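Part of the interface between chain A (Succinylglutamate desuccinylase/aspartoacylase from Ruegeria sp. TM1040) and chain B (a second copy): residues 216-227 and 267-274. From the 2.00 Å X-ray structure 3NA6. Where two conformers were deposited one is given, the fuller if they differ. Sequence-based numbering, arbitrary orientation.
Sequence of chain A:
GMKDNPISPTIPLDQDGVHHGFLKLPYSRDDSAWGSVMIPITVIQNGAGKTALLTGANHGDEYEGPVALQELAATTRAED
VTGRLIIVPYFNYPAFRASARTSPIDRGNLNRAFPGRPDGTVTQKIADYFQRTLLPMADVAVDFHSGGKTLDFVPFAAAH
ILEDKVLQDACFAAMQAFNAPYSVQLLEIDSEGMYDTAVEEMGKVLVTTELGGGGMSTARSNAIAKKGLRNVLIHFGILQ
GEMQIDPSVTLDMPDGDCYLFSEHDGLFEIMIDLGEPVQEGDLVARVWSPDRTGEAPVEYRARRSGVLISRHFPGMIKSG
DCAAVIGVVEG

Chain A (216-227) MSTARSNAIAKK
Chain B 267-274: LFEIMIDL

The first turn of a helix leaves backbone NH groups without intrahelical acceptors, and a carboxylate from a neighbouring subunit can supply them. Here Asp B273 (chi1 m, -67°) does so: Ala A219 N donates to Asp B273 OD1 at 2.8 Å and Arg A220 N to Asp B273 OD2 at 3.1 Å. Two turns along, Lys A226 (mttt) reaches back so that its NZ forms a 2.7 Å salt bridge with Glu B269 OE2 (chi1 and chi2 t). The next free NH is satisfied internally, as N-cap Thr A218 (p) accepts from Ser A221 N at its OG1, 2.9 Å, while Thr A218 N returns a 2.9 Å bond to Ser A221 OG (p). Helix 219-227, with phi/psi near -64/-42, crosses extended strand 267-270 at 101°, their axes approaching to 8.5 Å.

Ordered waters extend the polar contact. Water 1 donates to Ser A217 O (2.9 Å) and Phe B268 O (3.1 Å) and accepts from Ile B270 N (3.0 Å) and Asn A222 ND2 (3.2 Å); water 3 links the same ND2 (3.2 Å) to Ile B270 O (2.7 Å). Ala A219 is the residue most covered by the other stretch; its CA lies 5.1 Å from Met B271 CA, its CB points toward chain B, 3.4 Å from Met B271 O, and Ile B270 CG2 sits 3.7 Å from Ala A219 N.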

# COMPACT_ATOMS: atom_id res chain seq x y z
N MSE A 216 10.20 17.40 14.81
CA MSE A 216 10.64 17.19 16.18
C MSE A 216 10.63 18.52 16.87
O MSE A 216 10.49 19.56 16.23
CB MSE A 216 12.07 16.64 16.21
CG MSE A 216 13.09 17.56 15.58
SE MSE A 216 13.96 18.77 16.83
CE MSE A 216 15.12 17.51 17.75
N SER A 217 10.81 18.49 18.17
CA SER A 217 11.09 19.68 18.92
C SER A 217 12.06 19.42 20.07
O SER A 217 12.18 18.32 20.54
CB SER A 217 9.78 20.30 19.44
OG SER A 217 9.20 19.49 20.44
N THR A 218 12.71 20.50 20.52
CA THR A 218 13.72 20.47 21.56
C THR A 218 13.16 21.19 22.79
O THR A 218 12.14 21.90 22.69
CB THR A 218 15.01 21.20 21.10
OG1 THR A 218 14.72 22.58 20.84
CG2 THR A 218 15.60 20.56 19.81
N ALA A 219 13.82 21.04 23.94
CA ALA A 219 13.46 21.81 25.13
C ALA A 219 13.55 23.30 24.83
O ALA A 219 12.69 24.08 25.27
CB ALA A 219 14.33 21.45 26.34
N ARG A 220 14.58 23.72 24.09
CA ARG A 220 14.72 25.16 23.74
C ARG A 220 13.56 25.63 22.88
O ARG A 220 13.01 26.70 23.13
CB ARG A 220 16.05 25.46 23.02
CG ARG A 220 16.26 26.98 22.65
CD ARG A 220 17.36 27.15 21.57
NE ARG A 220 17.44 28.51 21.01
CZ ARG A 220 17.23 28.83 19.73
NH1 ARG A 220 16.95 27.88 18.86
NH2 ARG A 220 17.35 30.08 19.32
N SER A 221 13.19 24.84 21.87
CA SER A 221 12.13 25.29 20.95
C SER A 221 10.75 25.23 21.63
O SER A 221 9.92 26.15 21.45
CB SER A 221 12.16 24.54 19.60
OG SER A 221 11.78 23.18 19.72
N ASN A 222 10.53 24.18 22.43
CA ASN A 222 9.35 24.07 23.24
C ASN A 222 9.28 25.26 24.20
O ASN A 222 8.19 25.83 24.41
CB ASN A 222 9.31 22.77 24.07
CG ASN A 222 9.18 21.52 23.24
OD1 ASN A 222 8.65 21.54 22.13
ND2 ASN A 222 9.64 20.39 23.81
N ALA A 223 10.43 25.66 24.78
CA ALA A 223 10.40 26.79 25.73
C ALA A 223 10.08 28.13 24.99
O ALA A 223 9.40 28.99 25.55
CB ALA A 223 11.69 26.86 26.54
N ILE A 224 10.55 28.28 23.75
CA ILE A 224 10.25 29.47 22.94
C ILE A 224 8.73 29.59 22.74
O ILE A 224 8.16 30.67 22.87
CB ILE A 224 11.00 29.48 21.55
CG1 ILE A 224 12.53 29.67 21.73
CG2 ILE A 224 10.37 30.58 20.60
CD1 ILE A 224 13.38 29.22 20.48
N ALA A 225 8.08 28.46 22.46
CA ALA A 225 6.64 28.42 22.25
C ALA A 225 5.86 28.78 23.52
O ALA A 225 4.89 29.52 23.45
CB ALA A 225 6.17 27.02 21.74
N LYS A 226 6.29 28.24 24.67
CA LYS A 226 5.60 28.50 25.92
C LYS A 226 5.71 29.98 26.38
O LYS A 226 4.70 30.56 26.86
CB LYS A 226 6.13 27.60 27.04
CG LYS A 226 5.81 26.12 26.86
CD LYS A 226 6.39 25.28 28.00
CE LYS A 226 6.38 23.79 27.67
NZ LYS A 226 7.03 23.04 28.74
N LYS A 227 6.91 30.54 26.26
CA LYS A 227 7.15 31.94 26.64
C LYS A 227 6.37 32.87 25.71
O LYS A 227 5.69 33.81 26.16
CB LYS A 227 8.65 32.25 26.57
CG LYS A 227 9.06 33.71 26.55
CD LYS A 227 10.55 33.86 26.09
CE LYS A 227 10.86 35.25 25.56
NZ LYS A 227 12.14 35.35 24.80
N LEU B 267 2.48 12.51 22.41
CA LEU B 267 3.24 13.71 22.08
C LEU B 267 4.45 13.79 23.00
O LEU B 267 4.33 13.90 24.21
CB LEU B 267 2.37 14.96 22.26
CG LEU B 267 2.99 16.33 21.97
CD1 LEU B 267 3.45 16.35 20.53
CD2 LEU B 267 2.03 17.52 22.26
N PHE B 268 5.63 13.79 22.40
CA PHE B 268 6.88 13.68 23.18
C PHE B 268 7.45 15.05 23.49
O PHE B 268 7.73 15.84 22.57
CB PHE B 268 7.90 12.92 22.35
CG PHE B 268 9.20 12.67 23.05
CD1 PHE B 268 9.23 11.86 24.17
CD2 PHE B 268 10.37 13.21 22.59
CE1 PHE B 268 10.39 11.57 24.81
CE2 PHE B 268 11.57 12.95 23.27
CZ PHE B 268 11.56 12.10 24.36
N GLU B 269 7.59 15.36 24.77
CA GLU B 269 8.22 16.58 25.20
C GLU B 269 9.51 16.29 25.98
O GLU B 269 9.46 15.86 27.14
CB GLU B 269 7.32 17.45 26.07
CG GLU B 269 8.05 18.78 26.47
CD GLU B 269 7.32 19.58 27.49
OE1 GLU B 269 6.27 19.11 27.94
OE2 GLU B 269 7.84 20.67 27.86
N ILE B 270 10.66 16.53 25.36
CA ILE B 270 11.93 16.36 26.08
C ILE B 270 12.13 17.60 26.95
O ILE B 270 11.65 18.69 26.58
CB ILE B 270 13.10 16.13 25.11
CG1 ILE B 270 14.26 15.49 25.88
CG2 ILE B 270 13.52 17.41 24.40
CD1 ILE B 270 14.85 14.36 25.22
N MSE B 271 12.81 17.46 28.08
CA MSE B 271 12.99 18.58 29.02
C MSE B 271 14.40 19.19 29.04
O MSE B 271 14.61 20.29 29.57
CB MSE B 271 12.60 18.16 30.43
CG MSE B 271 11.19 17.62 30.53
SE MSE B 271 9.77 18.79 29.80
CE MSE B 271 9.95 20.36 30.91
N ILE B 272 15.37 18.47 28.52
CA ILE B 272 16.72 19.02 28.36
C ILE B 272 17.23 18.57 26.98
O ILE B 272 16.72 17.60 26.41
CB ILE B 272 17.72 18.58 29.48
CG1 ILE B 272 18.11 17.12 29.32
CG2 ILE B 272 17.18 18.94 30.92
CD1 ILE B 272 17.00 16.17 29.46
N ASP B 273 18.20 19.28 26.43
CA ASP B 273 18.70 18.94 25.10
C ASP B 273 20.02 18.19 25.16
O ASP B 273 20.63 18.08 26.22
CB ASP B 273 18.75 20.21 24.24
CG ASP B 273 17.34 20.76 23.94
OD1 ASP B 273 16.40 19.92 23.84
OD2 ASP B 273 17.18 22.00 23.82
N LEU B 274 20.45 17.67 24.01
CA LEU B 274 21.64 16.84 23.91
C LEU B 274 22.86 17.53 24.50
O LEU B 274 23.12 18.69 24.22
CB LEU B 274 21.92 16.42 22.45
CG LEU B 274 21.04 15.31 21.86
CD1 LEU B 274 21.36 15.08 20.35
CD2 LEU B 274 21.25 14.01 22.63
O HOH W 1 10.29 17.52 22.58
O HOH W 2 8.26 16.85 20.09
O HOH W 3 10.18 20.99 26.88